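Local coordinates for protein deoxyhypusine hydroxylase (PDB 4D50) that hydroxylates the deoxyhypusine side chain of translation initiation factor eIF-5A with a peroxo-forming di-iron centre, completing the synthesis of hypusine, at residues Leu33-Leu36 / Arg37-Gly41; Leu63-Cys66 / Leu67-Gln71; Leu109-Leu112 / Lys113-Ser116; Pro119-Glu122 / Val123-Cys127. All coordinates share one frame; numbering follows the deposited sequence.

The four contacts are short helical stretches, at or near helix ends, in a HEAT-like, mainly helical chain that holds a di-iron centre with bound peroxide. Contacts 1 and 2 lie on helices 26-39 and 57-70, with centres 9 Å apart, and touch where Phe34 CE1 meets Cys66 SG at 3.3 Å. Contacts 3 and 4, on the consecutive helices 109-115 and 121-140, have centres 11 Å apart and meet where Leu112 O packs on Cys127 CB at 3.4 Å. Contact 2 is about 18 Å from contact 4, centre to centre; the Tyr65 and Thr126 side chains come within about 6 and 7 Å of an iron ion. Gly41 of contact 1 borders bound guanidine.

Contact 1: Leu33-Leu36 / Arg37-Gly41; sequences LFTL and RGLGG. With GAI (guanidine), chain I.
Arg37 N, Gly38 N, Leu39 N and Gly40 N bond in turn to the carbonyls of Leu33, Phe34, Thr35 and Leu36, four i to i+4 hydrogen bonds that carry helix 26-39 to its C-terminal end. The last, from Gly40 N to Leu36 O, is 2.9 Å long and straight, with an N-H...O angle of 170°. Thr35 and Leu39 run alongside each other in a common direction, their methyls CG2 and CD1 4.0 Å apart. Thr35 CG2 is anti to the backbone N, which puts it on the side of Leu39 and leaves OG1 to bond to the carbonyl of Arg31, one turn earlier. Leu39 CG also rests on Thr35 O at 3.4 Å, the same oxygen that accepts from Leu39 N. Arg37 CB packs 3.5 Å from Phe34 O, but the chain bends at chi2 and its guanidinium turns off toward Gln69 on helix 57-70. Leu36 faces the inside, packed against Ile15 and Leu19 of helix 3-20 and Trp47 of helix 42-50. Gly40 leaves the helix with positive phi (71°), a conformation favouring glycine, and Gly41 occupies the N-cap position before helix 42-50. Gly41 C is 3.4 Å from guanidine N2. The whole is a glycine-terminated helix end turning into the next helix of an alpha-helical hairpin, with a guanidine pocket at the turn.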
# COMPACT_ATOMS: atom_id res chain seq x y z
N LEU A 33 2.26 -13.02 -6.93
CA LEU A 33 2.99 -11.84 -6.53
C LEU A 33 3.39 -11.84 -5.07
O LEU A 33 4.52 -11.58 -4.75
CB LEU A 33 2.16 -10.56 -6.81
CG LEU A 33 2.73 -9.25 -6.25
CD1 LEU A 33 4.11 -8.91 -6.85
CD2 LEU A 33 1.74 -8.11 -6.48
N PHE A 34 2.46 -12.08 -4.12
CA PHE A 34 2.80 -12.09 -2.74
C PHE A 34 3.69 -13.27 -2.35
O PHE A 34 4.52 -13.14 -1.47
CB PHE A 34 1.55 -11.93 -1.88
CG PHE A 34 1.06 -10.51 -1.90
CD1 PHE A 34 1.79 -9.48 -1.24
CD2 PHE A 34 -0.05 -10.18 -2.61
CE1 PHE A 34 1.41 -8.16 -1.31
CE2 PHE A 34 -0.44 -8.84 -2.69
CZ PHE A 34 0.29 -7.86 -2.04
N THR A 35 3.61 -14.35 -3.08
CA THR A 35 4.56 -15.42 -2.80
C THR A 35 5.97 -14.94 -3.21
O THR A 35 6.91 -15.13 -2.45
CB THR A 35 4.15 -16.70 -3.53
OG1 THR A 35 2.83 -17.03 -3.08
CG2 THR A 35 5.12 -17.90 -3.25
N LEU A 36 6.12 -14.36 -4.38
CA LEU A 36 7.41 -13.85 -4.81
C LEU A 36 7.94 -12.82 -3.87
O LEU A 36 9.14 -12.74 -3.69
CB LEU A 36 7.38 -13.28 -6.20
CG LEU A 36 7.11 -14.27 -7.33
CD1 LEU A 36 6.92 -13.51 -8.65
CD2 LEU A 36 8.29 -15.25 -7.48
N ARG A 37 7.06 -11.95 -3.38
CA ARG A 37 7.48 -10.95 -2.41
C ARG A 37 8.14 -11.58 -1.21
O ARG A 37 9.16 -11.08 -0.71
CB ARG A 37 6.25 -10.11 -2.01
CG ARG A 37 6.55 -9.03 -1.01
CD ARG A 37 6.24 -9.51 0.37
NE ARG A 37 6.51 -8.59 1.47
CZ ARG A 37 7.70 -8.48 2.04
NH1 ARG A 37 8.74 -9.11 1.53
NH2 ARG A 37 7.88 -7.67 3.08
N GLY A 38 7.56 -12.69 -0.72
CA GLY A 38 8.10 -13.45 0.41
C GLY A 38 9.43 -14.15 0.12
O GLY A 38 10.36 -14.15 0.92
N LEU A 39 9.53 -14.73 -1.06
CA LEU A 39 10.73 -15.48 -1.44
C LEU A 39 11.88 -14.60 -1.68
O LEU A 39 13.00 -14.87 -1.25
CB LEU A 39 10.41 -16.35 -2.65
CG LEU A 39 9.42 -17.45 -2.39
CD1 LEU A 39 9.06 -18.15 -3.65
CD2 LEU A 39 9.95 -18.47 -1.35
N GLY A 40 11.64 -13.50 -2.41
CA GLY A 40 12.73 -12.58 -2.62
C GLY A 40 13.80 -13.11 -3.56
O GLY A 40 13.68 -14.19 -4.12
N GLY A 41 14.82 -12.29 -3.71
CA GLY A 41 15.88 -12.58 -4.65
C GLY A 41 15.74 -12.01 -6.06
O GLY A 41 14.72 -11.44 -6.45
C GAI I . 18.76 -9.43 -5.01
N1 GAI I . 19.70 -8.62 -5.02
N2 GAI I . 17.80 -9.32 -5.92
N3 GAI I . 18.71 -10.37 -4.06

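Contact 2: Leu63-Cys66 / Leu67-Gln71; sequences LAYC and LGQMQ
One face of the Tyr65 ring carries the Gln69 side chain: CG lies 3.6 Å above the ring plane, displaced toward the rim, in a CH-pi contact 18° off the ring normal. Beyond CG the amide passes the rim and lies above the hydroxyl end of the tyrosine, nearly parallel to the ring plane (9°), with NE2 3.7 Å from Tyr65 CE1. This i to i+4 pair sits on helix 57-70, in the first HEAT-like repeat, whose side chains also meet Glu95, a ligand of one iron. Tyr65 CG is anti to the backbone N (chi1 175°), which swings the ring along the helix toward Gln69, while the glutamine bends at chi2, which sets its amide past the ring's CZ-OH end. Polar bonds hold the ends of both groups: Tyr65 OH bonds to Tyr216 OH, and Gln69 OE1 accepts from Val152 N. Replacing Tyr65 by alanine would probably leave Gln69 CG without the ring face it rests on, its amide less confined, and Tyr216 OH without this partner. On another side of the helix, Cys66 and Leu63 pack on Leu33 of helix 26-39, and Met70 CG presses on Cys66 O at 3.0 Å, the carbonyl that Met70 N also engages. A water bridges Tyr65 and Gln69, donating to the backbone O of Tyr65 at 3.0 Å and accepting from Gln69 NE2 at 3.1 Å.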
# COMPACT_ATOMS: atom_id res chain seq x y z
N LEU A 63 2.63 -4.44 -7.49
CA LEU A 63 4.00 -4.81 -7.85
C LEU A 63 4.92 -3.86 -7.18
O LEU A 63 5.98 -4.24 -6.64
CB LEU A 63 4.25 -4.76 -9.34
CG LEU A 63 3.30 -5.52 -10.27
CD1 LEU A 63 3.64 -5.19 -11.69
CD2 LEU A 63 3.44 -6.99 -10.03
N ALA A 64 4.63 -2.58 -7.37
CA ALA A 64 5.55 -1.57 -6.78
C ALA A 64 5.53 -1.66 -5.26
O ALA A 64 6.61 -1.56 -4.64
CB ALA A 64 5.17 -0.14 -7.20
N TYR A 65 4.38 -1.82 -4.64
CA TYR A 65 4.32 -1.97 -3.20
C TYR A 65 5.19 -3.11 -2.68
O TYR A 65 5.99 -2.97 -1.78
CB TYR A 65 2.88 -2.21 -2.76
CG TYR A 65 2.66 -2.49 -1.31
CD1 TYR A 65 2.76 -1.50 -0.35
CD2 TYR A 65 2.51 -3.81 -0.87
CE1 TYR A 65 2.58 -1.79 1.02
CE2 TYR A 65 2.29 -4.11 0.46
CZ TYR A 65 2.41 -3.12 1.40
OH TYR A 65 2.17 -3.45 2.68
N CYS A 66 5.10 -4.23 -3.37
CA CYS A 66 5.87 -5.43 -3.03
C CYS A 66 7.36 -5.17 -3.13
O CYS A 66 8.08 -5.56 -2.23
CB CYS A 66 5.48 -6.68 -3.84
SG CYS A 66 3.89 -7.34 -3.31
N LEU A 67 7.82 -4.47 -4.20
CA LEU A 67 9.27 -4.23 -4.33
C LEU A 67 9.74 -3.33 -3.21
O LEU A 67 10.90 -3.38 -2.78
CB LEU A 67 9.57 -3.56 -5.70
CG LEU A 67 9.35 -4.51 -6.92
CD1 LEU A 67 9.57 -3.76 -8.20
CD2 LEU A 67 10.24 -5.76 -6.87
N GLY A 68 8.87 -2.43 -2.79
CA GLY A 68 9.20 -1.58 -1.66
C GLY A 68 9.44 -2.41 -0.40
O GLY A 68 10.41 -2.18 0.34
N GLN A 69 8.48 -3.21 -0.08
CA GLN A 69 8.47 -4.00 1.15
C GLN A 69 9.61 -5.01 1.21
O GLN A 69 10.05 -5.35 2.34
CB GLN A 69 7.08 -4.69 1.31
CG GLN A 69 5.95 -3.71 1.40
CD GLN A 69 5.97 -2.88 2.63
OE1 GLN A 69 5.96 -3.42 3.69
NE2 GLN A 69 5.96 -1.54 2.48
N MET A 70 10.07 -5.45 0.01
CA MET A 70 11.19 -6.36 -0.15
C MET A 70 12.52 -5.76 0.30
O MET A 70 13.45 -6.47 0.67
CB MET A 70 11.24 -6.87 -1.54
CG MET A 70 10.07 -7.81 -1.87
SD MET A 70 9.87 -8.09 -3.62
CE MET A 70 11.01 -9.41 -3.86
N GLN A 71 12.59 -4.44 0.26
CA GLN A 71 13.75 -3.65 0.73
C GLN A 71 15.07 -4.01 0.02
O GLN A 71 16.15 -3.89 0.62
CB GLN A 71 13.87 -3.70 2.22
CG GLN A 71 12.70 -2.91 2.87
CD GLN A 71 12.99 -2.60 4.32
OE1 GLN A 71 13.04 -3.51 5.14
NE2 GLN A 71 13.10 -1.35 4.63
O HOH W 1 6.34 -0.41 -0.33

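Contact 3: Leu109-Leu112 / Lys113-Ser116; sequences LEIL and KQYS
Helix 109-115 belongs to the second HEAT-like repeat, and its exposed side pairs Leu109 and Glu110 with Lys113. The lysine chain is extended beyond CG and passes close to the carboxylate, with CD 3.5 Å from Glu110 OE2. The salt bridge from that oxygen to Lys113 NZ is long, at 3.8 Å, so its charge pairing is probably loose. Leu109 CD1 approaches the same NZ at 3.9 Å. On another side, Ile111 CG1 is anti to the backbone N (chi1 -173°), which carries it to the Tyr115 ring, where it meets CD1 at 3.7 Å. Ile111 O lies in the ring plane at its edge, 3.3 Å from Tyr115 CD1, while accepting from Tyr115 N. Substituting alanine for Tyr115 is likely to open a gap beside Ile111 CG1 and cost Gln84 NE2 its hydrogen bond to the phenol oxygen. At the C-terminal end, Ser116 OG donates back to Leu112 O at 2.8 Å. Tyr115 also touches Leu83 of helix 76-84, Arg93 of helix 90-103 and Cys127 of helix 121-140, while Leu112 touches Leu100 of helix 90-103 as well as Val131 and Leu134 of helix 121-140.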
# COMPACT_ATOMS: atom_id res chain seq x y z
N LEU A 109 17.75 9.62 -2.91
CA LEU A 109 17.26 10.93 -2.33
C LEU A 109 17.08 12.01 -3.34
O LEU A 109 16.12 12.76 -3.31
CB LEU A 109 18.23 11.49 -1.32
CG LEU A 109 17.91 11.90 0.07
CD1 LEU A 109 19.06 12.78 0.54
CD2 LEU A 109 16.56 12.57 0.21
N GLU A 110 17.98 12.08 -4.33
CA GLU A 110 17.96 13.21 -5.24
C GLU A 110 16.74 13.13 -6.17
O GLU A 110 16.05 14.15 -6.39
CB GLU A 110 19.32 13.38 -5.99
CG GLU A 110 20.39 14.16 -5.18
CD GLU A 110 19.84 15.41 -4.40
OE1 GLU A 110 19.40 16.41 -5.03
OE2 GLU A 110 19.84 15.39 -3.14
N ILE A 111 16.47 11.95 -6.67
CA ILE A 111 15.25 11.73 -7.48
C ILE A 111 13.98 11.99 -6.68
O ILE A 111 13.02 12.55 -7.19
CB ILE A 111 15.24 10.37 -8.19
CG1 ILE A 111 14.04 10.31 -9.13
CG2 ILE A 111 15.11 9.18 -7.25
CD1 ILE A 111 14.35 9.57 -10.43
N LEU A 112 13.93 11.50 -5.42
CA LEU A 112 12.76 11.80 -4.59
C LEU A 112 12.57 13.28 -4.33
O LEU A 112 11.48 13.77 -4.33
CB LEU A 112 12.76 10.99 -3.30
CG LEU A 112 12.70 9.49 -3.52
CD1 LEU A 112 12.91 8.78 -2.23
CD2 LEU A 112 11.43 8.99 -4.15
N LYS A 113 13.65 14.01 -4.08
CA LYS A 113 13.51 15.47 -3.98
C LYS A 113 12.99 16.12 -5.29
O LYS A 113 12.18 17.05 -5.24
CB LYS A 113 14.88 16.10 -3.62
CG LYS A 113 15.23 15.84 -2.17
CD LYS A 113 16.69 16.23 -1.90
CE LYS A 113 16.84 16.60 -0.44
NZ LYS A 113 18.22 16.56 0.12
N GLN A 114 13.49 15.64 -6.43
CA GLN A 114 13.08 16.14 -7.75
C GLN A 114 11.53 15.96 -7.91
O GLN A 114 10.82 16.87 -8.24
CB GLN A 114 13.82 15.34 -8.84
CG GLN A 114 13.48 15.62 -10.30
CD GLN A 114 14.26 14.74 -11.29
OE1 GLN A 114 14.83 13.70 -10.93
NE2 GLN A 114 14.29 15.17 -12.56
N TYR A 115 11.07 14.76 -7.59
CA TYR A 115 9.69 14.39 -7.84
C TYR A 115 8.77 14.88 -6.75
O TYR A 115 7.57 14.72 -6.87
CB TYR A 115 9.52 12.91 -8.19
CG TYR A 115 9.86 12.62 -9.61
CD1 TYR A 115 11.19 12.43 -9.99
CD2 TYR A 115 8.91 12.50 -10.57
CE1 TYR A 115 11.53 12.21 -11.31
CE2 TYR A 115 9.23 12.27 -11.89
CZ TYR A 115 10.54 12.14 -12.24
OH TYR A 115 10.86 11.95 -13.59
N SER A 116 9.34 15.55 -5.75
CA SER A 116 8.56 16.24 -4.78
C SER A 116 7.82 17.40 -5.40
O SER A 116 6.90 17.91 -4.76
CB SER A 116 9.44 16.75 -3.61
OG SER A 116 9.94 15.63 -2.85

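Contact 4: Pro119-Glu122 / Val123-Cys127; sequences PVIE and VAETC
Val120 and Val123 meet where helix 121-140 of the HEAT-repeat fold begins, with Val120 at the N-cap position and helix 90-103, which carries the iron ligands His94 and Glu95, alongside. The apolar contacts come first. Val120 CG1 lies 3.7 Å from Val123 CG2, two methyls meeting across the first turn, and both valines also touch Arg93 of helix 90-103. From the next residue, Ile121 CD1 reaches along the helix to Glu125 CG at 4.1 Å. The glutamate is extended beyond CG, so its aliphatic part borders the isoleucine while OE1 reaches Ser207 OG to bond there.

The backbone bonds form a second group. Val120 O accepts from Ala124 N at 3.1 Å with an N-H...O angle of 166°, and only weakly from Val123 N. Glu125 N gives Ile121 O a shorter and straighter bond, 2.8 Å and 172°.

The third kind is a side-chain to backbone bond at Thr126. Its OG1 is anti to the carbonyl carbon (chi1 -67°), which turns the hydroxyl back along the helix to Glu122. The same hydroxyl bonds to ND1 of His94, and as a second-shell group probably helps to fix the rotation of that imidazole. Glu122 O is gripped twice: Thr126 OG1 donates to it at 2.6 Å and Thr126 N at 2.9 Å, from opposite faces of the carbonyl plane.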
# COMPACT_ATOMS: atom_id res chain seq x y z
N PRO A 119 3.99 17.30 -11.15
CA PRO A 119 2.65 17.90 -11.34
C PRO A 119 1.45 17.13 -10.75
O PRO A 119 0.42 17.76 -10.46
CB PRO A 119 2.52 18.02 -12.85
CG PRO A 119 3.75 17.44 -13.48
CD PRO A 119 4.74 17.13 -12.41
N VAL A 120 1.59 15.81 -10.57
CA VAL A 120 0.54 14.89 -10.09
C VAL A 120 0.71 14.90 -8.57
O VAL A 120 1.74 14.49 -8.02
CB VAL A 120 0.74 13.47 -10.63
CG1 VAL A 120 -0.22 12.49 -9.97
CG2 VAL A 120 0.55 13.45 -12.17
N ILE A 121 -0.30 15.39 -7.92
CA ILE A 121 -0.23 15.74 -6.50
C ILE A 121 0.04 14.52 -5.59
O ILE A 121 0.88 14.62 -4.66
CB ILE A 121 -1.49 16.45 -6.06
CG1 ILE A 121 -1.36 16.97 -4.64
CG2 ILE A 121 -2.75 15.54 -6.17
CD1 ILE A 121 -0.26 17.98 -4.46
N GLU A 122 -0.59 13.39 -5.90
CA GLU A 122 -0.30 12.12 -5.18
C GLU A 122 1.21 11.81 -5.23
O GLU A 122 1.85 11.28 -4.26
CB GLU A 122 -0.98 10.93 -5.85
CG GLU A 122 -2.48 10.93 -5.70
CD GLU A 122 -3.23 11.78 -6.69
OE1 GLU A 122 -2.64 12.38 -7.62
OE2 GLU A 122 -4.48 11.80 -6.55
N VAL A 123 1.80 12.07 -6.37
CA VAL A 123 3.26 11.72 -6.57
C VAL A 123 4.16 12.69 -5.77
O VAL A 123 5.05 12.29 -5.15
CB VAL A 123 3.65 11.75 -8.07
CG1 VAL A 123 5.14 11.52 -8.29
CG2 VAL A 123 2.84 10.70 -8.83
N ALA A 124 3.96 13.99 -5.98
CA ALA A 124 4.57 15.04 -5.20
C ALA A 124 4.50 14.79 -3.72
O ALA A 124 5.53 14.76 -3.05
CB ALA A 124 3.94 16.36 -5.50
N GLU A 125 3.28 14.54 -3.20
CA GLU A 125 3.13 14.23 -1.79
C GLU A 125 3.85 12.97 -1.32
O GLU A 125 4.47 13.00 -0.25
CB GLU A 125 1.65 14.16 -1.38
CG GLU A 125 0.99 15.52 -1.46
CD GLU A 125 -0.44 15.55 -0.92
OE1 GLU A 125 -1.10 14.51 -0.94
OE2 GLU A 125 -0.94 16.63 -0.57
N THR A 126 3.71 11.91 -2.09
CA THR A 126 4.40 10.64 -1.78
C THR A 126 5.92 10.89 -1.68
O THR A 126 6.55 10.40 -0.74
CB THR A 126 4.21 9.64 -2.91
OG1 THR A 126 2.80 9.29 -2.93
CG2 THR A 126 5.07 8.44 -2.75
N CYS A 127 6.48 11.69 -2.59
CA CYS A 127 7.93 11.82 -2.65
C CYS A 127 8.37 12.77 -1.52
O CYS A 127 9.47 12.62 -0.93
CB CYS A 127 8.46 12.29 -4.07
SG CYS A 127 8.15 11.06 -5.32